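Local coordinates for Es1 family protein (Ehrlichia chaffeensis, PDB 3L3B), which is of unproven function but belongs to the DJ-1/PfpI family, with an amidotransferase-like fold, and may act in isoprenoid biosynthesis, at residues 42-54 and 221-233. Residues are numbered along the deposited sequence; the frame is centred on the assembly and turned at random.
Sequences REAVLVMLELDRH and LYNVYLGIQDMIS
Arg42 lays CB, CG and CD against Leu221 CD1 (CB to CD1 3.8 Å), while its guanidinium hydrogen-bonds to Tyr215 OH and to Ile92 O of the second subunit. Here two helices of a DJ-1/PfpI-type domain pack side by side, their short axes 9.4 Å apart and crossing at -45°; Val47 and Ile232, one from each, both touch Val112 of strand 110-113 in the central sheet. Leu46 is a knob in a hole formed by Leu221, Val224, Tyr225 and Ile228, its CD1 3.8 Å from Tyr225 CB. Val47 CG2 meets Ile228 CG2 at 4.0 Å. Glu50 bends at chi2 (-62°), setting OE2 3.2 Å from Gln229 CG and OE1 at the edge of the Tyr225 ring, 3.4 Å from Tyr225 CE1, carboxylate and ring planes 85° apart. Ile232 packs against Glu50 CB, Leu51 CD2 and His54. Arg53 NE and NH2 both bond to Glu50 OE2, which lies nearly in the guanidinium plane (NE to OE2 2.9 Å) and should have its charge stabilised. No hydrogen bond spans the two segments; the contact is mainly apolar. At its end, His54 ND1 donates to Glu50 O (3.1 Å), and the ring's CE1 edge faces Ser233 OG at 3.5 Å.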
ATOM      1  N   ARG B  42       0.910   4.138   1.127  1.00  8.84           N
ATOM      2  CA  ARG B  42      -0.375   4.549   0.584  1.00  9.42           C
ATOM      3  C   ARG B  42      -0.188   5.390  -0.665  1.00  8.88           C
ATOM      4  O   ARG B  42      -0.847   5.150  -1.666  1.00  9.22           O
ATOM      5  CB  ARG B  42      -1.214   5.273   1.622  1.00  9.36           C
ATOM      6  CG  ARG B  42      -1.527   4.373   2.775  1.00 13.17           C
ATOM      7  CD  ARG B  42      -1.758   5.186   4.007  1.00 14.40           C
ATOM      8  NE  ARG B  42      -1.938   4.322   5.155  1.00 15.05           N
ATOM      9  CZ  ARG B  42      -2.788   4.565   6.142  1.00 14.09           C
ATOM     10  NH1 ARG B  42      -3.531   5.660   6.144  1.00 12.44           N
ATOM     11  NH2 ARG B  42      -2.852   3.716   7.142  1.00 15.11           N
ATOM     12  N   GLU B  43       0.745   6.320  -0.620  1.00  7.91           N
ATOM     13  CA  GLU B  43       1.090   7.115  -1.800  1.00  9.52           C
ATOM     14  C   GLU B  43       1.529   6.255  -2.982  1.00  9.52           C
ATOM     15  O   GLU B  43       1.134   6.530  -4.159  1.00  9.73           O
ATOM     16  CB  GLU B  43       2.135   8.193  -1.500  1.00  9.54           C
ATOM     17  CG  GLU B  43       1.722   9.155  -0.410  1.00 11.74           C
ATOM     18  CD  GLU B  43       2.839  10.143  -0.002  1.00 13.88           C
ATOM     19  OE1 GLU B  43       3.957  10.155  -0.614  1.00 13.72           O
ATOM     20  OE2 GLU B  43       2.594  10.893   0.974  1.00 12.68           O
ATOM     21  N   ALA B  44       2.337   5.241  -2.721  1.00  7.74           N
ATOM     22  CA  ALA B  44       2.776   4.369  -3.814  1.00  7.93           C
ATOM     23  C   ALA B  44       1.609   3.584  -4.364  1.00  8.01           C
ATOM     24  O   ALA B  44       1.462   3.504  -5.553  1.00  9.30           O
ATOM     25  CB  ALA B  44       3.861   3.417  -3.394  1.00  8.05           C
ATOM     26  N   VAL B  45       0.791   2.977  -3.508  1.00  7.11           N
ATOM     27  CA  VAL B  45      -0.335   2.200  -3.991  1.00  7.75           C
ATOM     28  C   VAL B  45      -1.276   3.095  -4.800  1.00  8.59           C
ATOM     29  O   VAL B  45      -1.737   2.681  -5.865  1.00  8.77           O
ATOM     30  CB  VAL B  45      -1.103   1.489  -2.844  1.00  7.89           C
ATOM     31  CG1 VAL B  45      -2.475   0.928  -3.322  1.00  7.40           C
ATOM     32  CG2 VAL B  45      -0.218   0.385  -2.273  1.00  8.65           C
ATOM     33  N   LEU B  46      -1.530   4.321  -4.316  1.00  8.22           N
ATOM     34  CA  LEU B  46      -2.507   5.208  -4.965  1.00  7.95           C
ATOM     35  C   LEU B  46      -1.987   5.742  -6.318  1.00  8.48           C
ATOM     36  O   LEU B  46      -2.773   5.933  -7.274  1.00  9.33           O
ATOM     37  CB  LEU B  46      -2.964   6.313  -4.006  1.00  7.73           C
ATOM     38  CG  LEU B  46      -3.685   5.901  -2.723  1.00 10.31           C
ATOM     39  CD1 LEU B  46      -3.885   7.113  -1.814  1.00 10.65           C
ATOM     40  CD2 LEU B  46      -4.991   5.195  -3.014  1.00 11.83           C
ATOM     41  N   VAL B  47      -0.680   5.978  -6.389  1.00  8.00           N
ATOM     42  CA  VAL B  47      -0.000   6.308  -7.645  1.00  8.84           C
ATOM     43  C   VAL B  47      -0.190   5.145  -8.656  1.00  9.57           C
ATOM     44  O   VAL B  47      -0.555   5.376  -9.803  1.00 10.26           O
ATOM     45  CB  VAL B  47       1.469   6.600  -7.421  1.00  7.83           C
ATOM     46  CG1 VAL B  47       2.289   6.420  -8.736  1.00  8.25           C
ATOM     47  CG2 VAL B  47       1.645   8.005  -6.856  1.00 10.88           C
ATOM     48  N   MET B  48       0.043   3.912  -8.234  1.00  9.00           N
ATOM     49  CA  MET B  48      -0.116   2.756  -9.132  1.00  9.13           C
ATOM     50  C   MET B  48      -1.573   2.519  -9.538  1.00  9.86           C
ATOM     51  O   MET B  48      -1.832   2.170 -10.686  1.00 10.38           O
ATOM     52  CB  MET B  48       0.424   1.479  -8.482  1.00 10.37           C
ATOM     53  CG  MET B  48       1.889   1.515  -8.195  1.00  9.89           C
ATOM     54  SD  MET B  48       2.508  -0.074  -7.599  1.00 15.08           S
ATOM     55  CE  MET B  48       1.803  -0.104  -5.969  1.00 14.75           C
ATOM     56  N   LEU B  49      -2.518   2.724  -8.613  1.00  9.34           N
ATOM     57  CA  LEU B  49      -3.961   2.615  -8.907  1.00  9.78           C
ATOM     58  C   LEU B  49      -4.380   3.614  -9.984  1.00  9.39           C
ATOM     59  O   LEU B  49      -4.963   3.235 -10.995  1.00  9.14           O
ATOM     60  CB  LEU B  49      -4.786   2.813  -7.629  1.00  9.79           C
ATOM     61  CG  LEU B  49      -6.304   2.896  -7.690  1.00 10.95           C
ATOM     62  CD1 LEU B  49      -6.862   1.582  -8.111  1.00  9.53           C
ATOM     63  CD2 LEU B  49      -6.887   3.327  -6.372  1.00 10.31           C
ATOM     64  N   GLU B  50      -4.035   4.881  -9.797  1.00  9.11           N
ATOM     65  CA  GLU B  50      -4.362   5.927 -10.777  1.00  9.29           C
ATOM     66  C   GLU B  50      -3.627   5.833 -12.108  1.00  8.34           C
ATOM     67  O   GLU B  50      -4.196   6.148 -13.142  1.00  8.91           O
ATOM     68  CB  GLU B  50      -4.179   7.308 -10.143  1.00 10.18           C
ATOM     69  CG  GLU B  50      -5.166   7.506  -8.990  1.00 12.58           C
ATOM     70  CD  GLU B  50      -6.601   7.441  -9.504  1.00 17.52           C
ATOM     71  OE1 GLU B  50      -7.300   6.450  -9.203  1.00 21.77           O
ATOM     72  OE2 GLU B  50      -7.008   8.341 -10.260  1.00 15.54           O
ATOM     73  N   LEU B  51      -2.365   5.411 -12.117  1.00  8.63           N
ATOM     74  CA  LEU B  51      -1.731   5.085 -13.400  1.00  8.67           C
ATOM     75  C   LEU B  51      -2.552   4.018 -14.101  1.00  9.09           C
ATOM     76  O   LEU B  51      -2.895   4.168 -15.269  1.00  7.58           O
ATOM     77  CB  LEU B  51      -0.277   4.625 -13.236  1.00  8.45           C
ATOM     78  CG  LEU B  51       0.712   5.725 -12.834  1.00  9.32           C
ATOM     79  CD1 LEU B  51       2.047   5.133 -12.406  1.00  7.49           C
ATOM     80  CD2 LEU B  51       0.908   6.759 -13.998  1.00  6.20           C
ATOM     81  N   ASP B  52      -2.898   2.951 -13.386  1.00  9.35           N
ATOM     82  CA  ASP B  52      -3.644   1.844 -13.990  1.00 10.52           C
ATOM     83  C   ASP B  52      -5.067   2.275 -14.440  1.00 10.74           C
ATOM     84  O   ASP B  52      -5.530   1.915 -15.523  1.00  9.82           O
ATOM     85  CB  ASP B  52      -3.670   0.613 -13.073  1.00 10.13           C
ATOM     86  CG  ASP B  52      -4.122  -0.631 -13.825  1.00 12.08           C
ATOM     87  OD1 ASP B  52      -3.442  -1.034 -14.771  1.00 14.73           O
ATOM     88  OD2 ASP B  52      -5.194  -1.147 -13.535  1.00 12.26           O
ATOM     89  N   ARG B  53      -5.698   3.163 -13.677  1.00 11.78           N
ATOM     90  CA  ARG B  53      -7.013   3.666 -14.039  1.00 12.45           C
ATOM     91  C   ARG B  53      -6.976   4.379 -15.387  1.00 12.17           C
ATOM     92  O   ARG B  53      -7.971   4.408 -16.092  1.00 11.41           O
ATOM     93  CB  ARG B  53      -7.564   4.596 -12.955  1.00 13.35           C
ATOM     94  CG  ARG B  53      -9.018   5.044 -13.163  1.00 16.37           C
ATOM     95  CD  ARG B  53      -9.590   5.909 -11.998  1.00 20.24           C
ATOM     96  NE  ARG B  53      -9.014   7.267 -12.001  1.00 21.38           N
ATOM     97  CZ  ARG B  53      -9.275   8.210 -12.909  1.00 24.48           C
ATOM     98  NH1 ARG B  53     -10.137   7.991 -13.908  1.00 24.77           N
ATOM     99  NH2 ARG B  53      -8.665   9.398 -12.829  1.00 25.55           N
ATOM    100  N   HIS B  54      -5.809   4.951 -15.718  1.00 12.27           N
ATOM    101  CA  HIS B  54      -5.555   5.685 -16.954  1.00 11.92           C
ATOM    102  C   HIS B  54      -4.929   4.820 -18.038  1.00 12.34           C
ATOM    103  O   HIS B  54      -4.448   5.365 -19.052  1.00 11.35           O
ATOM    104  CB  HIS B  54      -4.585   6.828 -16.651  1.00 11.66           C
ATOM    105  CG  HIS B  54      -5.256   8.059 -16.171  1.00 12.45           C
ATOM    106  ND1 HIS B  54      -5.148   8.513 -14.879  1.00 17.06           N
ATOM    107  CD2 HIS B  54      -6.074   8.922 -16.809  1.00 14.87           C
ATOM    108  CE1 HIS B  54      -5.849   9.623 -14.747  1.00 17.58           C
ATOM    109  NE2 HIS B  54      -6.428   9.887 -15.902  1.00 18.01           N
ATOM    110  N   LEU B 221      -6.988   9.523   4.323  1.00 12.72           N
ATOM    111  CA  LEU B 221      -6.522   8.792   3.141  1.00 11.34           C
ATOM    112  C   LEU B 221      -7.316   9.193   1.910  1.00 10.64           C
ATOM    113  O   LEU B 221      -6.772   9.326   0.819  1.00 10.17           O
ATOM    114  CB  LEU B 221      -6.664   7.290   3.432  1.00 11.48           C
ATOM    115  CG  LEU B 221      -6.204   6.288   2.373  1.00 10.65           C
ATOM    116  CD1 LEU B 221      -4.783   6.464   1.862  1.00  9.62           C
ATOM    117  CD2 LEU B 221      -6.419   4.857   3.006  1.00  9.78           C
ATOM    118  N   TYR B 222      -8.627   9.408   2.076  1.00 10.78           N
ATOM    119  CA  TYR B 222      -9.437   9.750   0.895  1.00 11.37           C
ATOM    120  C   TYR B 222      -8.975  11.105   0.319  1.00 10.85           C
ATOM    121  O   TYR B 222      -8.855  11.245  -0.870  1.00  9.64           O
ATOM    122  CB  TYR B 222     -10.931   9.716   1.199  1.00 12.13           C
ATOM    123  CG  TYR B 222     -11.799  10.038  -0.002  1.00 15.42           C
ATOM    124  CD1 TYR B 222     -11.923   9.142  -1.072  1.00 16.95           C
ATOM    125  CD2 TYR B 222     -12.465  11.254  -0.082  1.00 17.48           C
ATOM    126  CE1 TYR B 222     -12.707   9.462  -2.197  1.00 20.06           C
ATOM    127  CE2 TYR B 222     -13.258  11.583  -1.187  1.00 19.76           C
ATOM    128  CZ  TYR B 222     -13.380  10.686  -2.243  1.00 20.85           C
ATOM    129  OH  TYR B 222     -14.167  11.055  -3.324  1.00 23.24           O
ATOM    130  N   ASN B 223      -8.672  12.082   1.172  1.00 11.14           N
ATOM    131  CA  ASN B 223      -8.195  13.394   0.692  1.00 10.72           C
ATOM    132  C   ASN B 223      -6.844  13.324   0.068  1.00 10.70           C
ATOM    133  O   ASN B 223      -6.636  13.878  -0.984  1.00 11.20           O
ATOM    134  CB  ASN B 223      -8.252  14.436   1.807  1.00 10.86           C
ATOM    135  CG  ASN B 223      -9.675  14.804   2.145  1.00 12.65           C
ATOM    136  OD1 ASN B 223     -10.525  14.749   1.269  1.00 10.66           O
ATOM    137  ND2 ASN B 223      -9.959  15.132   3.414  1.00 15.54           N
ATOM    138  N   VAL B 224      -5.954  12.569   0.677  1.00 10.78           N
ATOM    139  CA  VAL B 224      -4.660  12.278   0.086  1.00 11.35           C
ATOM    140  C   VAL B 224      -4.838  11.730  -1.343  1.00 10.99           C
ATOM    141  O   VAL B 224      -4.158  12.175  -2.265  1.00  9.60           O
ATOM    142  CB  VAL B 224      -3.830  11.289   0.955  1.00 11.78           C
ATOM    143  CG1 VAL B 224      -2.623  10.733   0.160  1.00  9.10           C
ATOM    144  CG2 VAL B 224      -3.394  11.965   2.310  1.00 12.82           C
ATOM    145  N   TYR B 225      -5.778  10.806  -1.513  1.00 10.42           N
ATOM    146  CA  TYR B 225      -6.030  10.184  -2.818  1.00 10.43           C
ATOM    147  C   TYR B 225      -6.531  11.182  -3.871  1.00 10.97           C
ATOM    148  O   TYR B 225      -6.182  11.069  -5.048  1.00 11.19           O
ATOM    149  CB  TYR B 225      -7.014   9.022  -2.646  1.00 11.59           C
ATOM    150  CG  TYR B 225      -7.825   8.572  -3.859  1.00 13.12           C
ATOM    151  CD1 TYR B 225      -7.275   7.764  -4.870  1.00 16.71           C
ATOM    152  CD2 TYR B 225      -9.161   8.905  -3.960  1.00 17.71           C
ATOM    153  CE1 TYR B 225      -8.085   7.314  -5.965  1.00 16.95           C
ATOM    154  CE2 TYR B 225      -9.938   8.502  -5.041  1.00 20.11           C
ATOM    155  CZ  TYR B 225      -9.403   7.703  -6.032  1.00 20.08           C
ATOM    156  OH  TYR B 225     -10.258   7.354  -7.076  1.00 25.23           O
ATOM    157  N   LEU B 226      -7.343  12.151  -3.438  1.00 10.69           N
ATOM    158  CA  LEU B 226      -7.873  13.150  -4.357  1.00 10.40           C
ATOM    159  C   LEU B 226      -6.751  13.961  -4.976  1.00 10.06           C
ATOM    160  O   LEU B 226      -6.756  14.233  -6.177  1.00  9.23           O
ATOM    161  CB  LEU B 226      -8.863  14.052  -3.650  1.00 10.18           C
ATOM    162  CG  LEU B 226     -10.205  13.429  -3.348  1.00 10.78           C
ATOM    163  CD1 LEU B 226     -11.072  14.476  -2.689  1.00 12.11           C
ATOM    164  CD2 LEU B 226     -10.873  12.814  -4.608  1.00 11.08           C
ATOM    165  N   GLY B 227      -5.750  14.301  -4.168  1.00 10.01           N
ATOM    166  CA  GLY B 227      -4.615  15.025  -4.673  1.00  9.47           C
ATOM    167  C   GLY B 227      -3.770  14.213  -5.641  1.00  9.46           C
ATOM    168  O   GLY B 227      -3.337  14.722  -6.625  1.00 10.24           O
ATOM    169  N   ILE B 228      -3.518  12.944  -5.351  1.00  9.92           N
ATOM    170  CA  ILE B 228      -2.738  12.061  -6.237  1.00  9.77           C
ATOM    171  C   ILE B 228      -3.478  11.821  -7.535  1.00  9.91           C
ATOM    172  O   ILE B 228      -2.882  11.756  -8.592  1.00 11.61           O
ATOM    173  CB  ILE B 228      -2.438  10.679  -5.529  1.00  9.57           C
ATOM    174  CG1 ILE B 228      -1.400  10.926  -4.455  1.00  8.71           C
ATOM    175  CG2 ILE B 228      -1.969   9.642  -6.537  1.00 10.22           C
ATOM    176  CD1 ILE B 228      -1.152   9.779  -3.422  1.00 10.32           C
ATOM    177  N   GLN B 229      -4.782  11.657  -7.448  1.00 10.98           N
ATOM    178  CA  GLN B 229      -5.617  11.491  -8.629  1.00 12.24           C
ATOM    179  C   GLN B 229      -5.490  12.723  -9.566  1.00 12.26           C
ATOM    180  O   GLN B 229      -5.372  12.582 -10.773  1.00 11.06           O
ATOM    181  CB  GLN B 229      -7.066  11.272  -8.200  1.00 12.57           C
ATOM    182  CG  GLN B 229      -8.068  11.208  -9.338  1.00 15.78           C
ATOM    183  CD  GLN B 229      -9.472  10.988  -8.835  1.00 16.86           C
ATOM    184  OE1 GLN B 229     -10.169  11.932  -8.479  1.00 18.92           O
ATOM    185  NE2 GLN B 229      -9.885   9.740  -8.792  1.00 20.31           N
ATOM    186  N   ASP B 230      -5.476  13.919  -8.994  1.00 12.55           N
ATOM    187  CA  ASP B 230      -5.340  15.126  -9.803  1.00 11.62           C
ATOM    188  C   ASP B 230      -3.957  15.252 -10.463  1.00 11.30           C
ATOM    189  O   ASP B 230      -3.835  15.717 -11.594  1.00  9.47           O
ATOM    190  CB  ASP B 230      -5.574  16.353  -8.957  1.00 12.28           C
ATOM    191  CG  ASP B 230      -5.763  17.603  -9.820  1.00 12.34           C
ATOM    192  OD1 ASP B 230      -4.893  18.507  -9.784  1.00 14.99           O
ATOM    193  OD2 ASP B 230      -6.746  17.627 -10.585  1.00 13.22           O
ATOM    194  N   MET B 231      -2.922  14.833  -9.738  1.00 10.18           N
ATOM    195  CA  MET B 231      -1.587  14.893 -10.254  1.00 10.10           C
ATOM    196  C   MET B 231      -1.414  13.988 -11.481  1.00  9.34           C
ATOM    197  O   MET B 231      -0.957  14.436 -12.519  1.00  9.02           O
ATOM    198  CB  MET B 231      -0.597  14.507  -9.157  1.00  9.95           C
ATOM    199  CG  MET B 231       0.785  14.794  -9.593  1.00 10.36           C
ATOM    200  SD  MET B 231       2.025  14.233  -8.481  1.00 12.99           S
ATOM    201  CE  MET B 231       2.039  12.491  -8.841  1.00 10.32           C
ATOM    202  N   ILE B 232      -1.823  12.730 -11.367  1.00 10.17           N
ATOM    203  CA  ILE B 232      -1.647  11.742 -12.426  1.00 10.21           C
ATOM    204  C   ILE B 232      -2.509  12.117 -13.627  1.00 12.04           C
ATOM    205  O   ILE B 232      -2.009  12.090 -14.767  1.00 12.22           O
ATOM    206  CB  ILE B 232      -2.024  10.304 -11.959  1.00 10.89           C
ATOM    207  CG1 ILE B 232      -1.132   9.799 -10.795  1.00  9.57           C
ATOM    208  CG2 ILE B 232      -2.036   9.363 -13.163  1.00 11.44           C
ATOM    209  CD1 ILE B 232       0.397   9.777 -10.996  1.00 10.04           C
ATOM    210  N   SER B 233      -3.774  12.499 -13.386  1.00 12.01           N
ATOM    211  CA  SER B 233      -4.603  13.096 -14.440  1.00 12.68           C
ATOM    212  C   SER B 233      -3.857  14.182 -15.203  1.00 12.77           C
ATOM    213  O   SER B 233      -3.803  14.152 -16.421  1.00 11.88           O
ATOM    214  CB  SER B 233      -5.906  13.710 -13.886  1.00 12.98           C
ATOM    215  OG  SER B 233      -6.700  12.720 -13.250  1.00 16.30           O
TER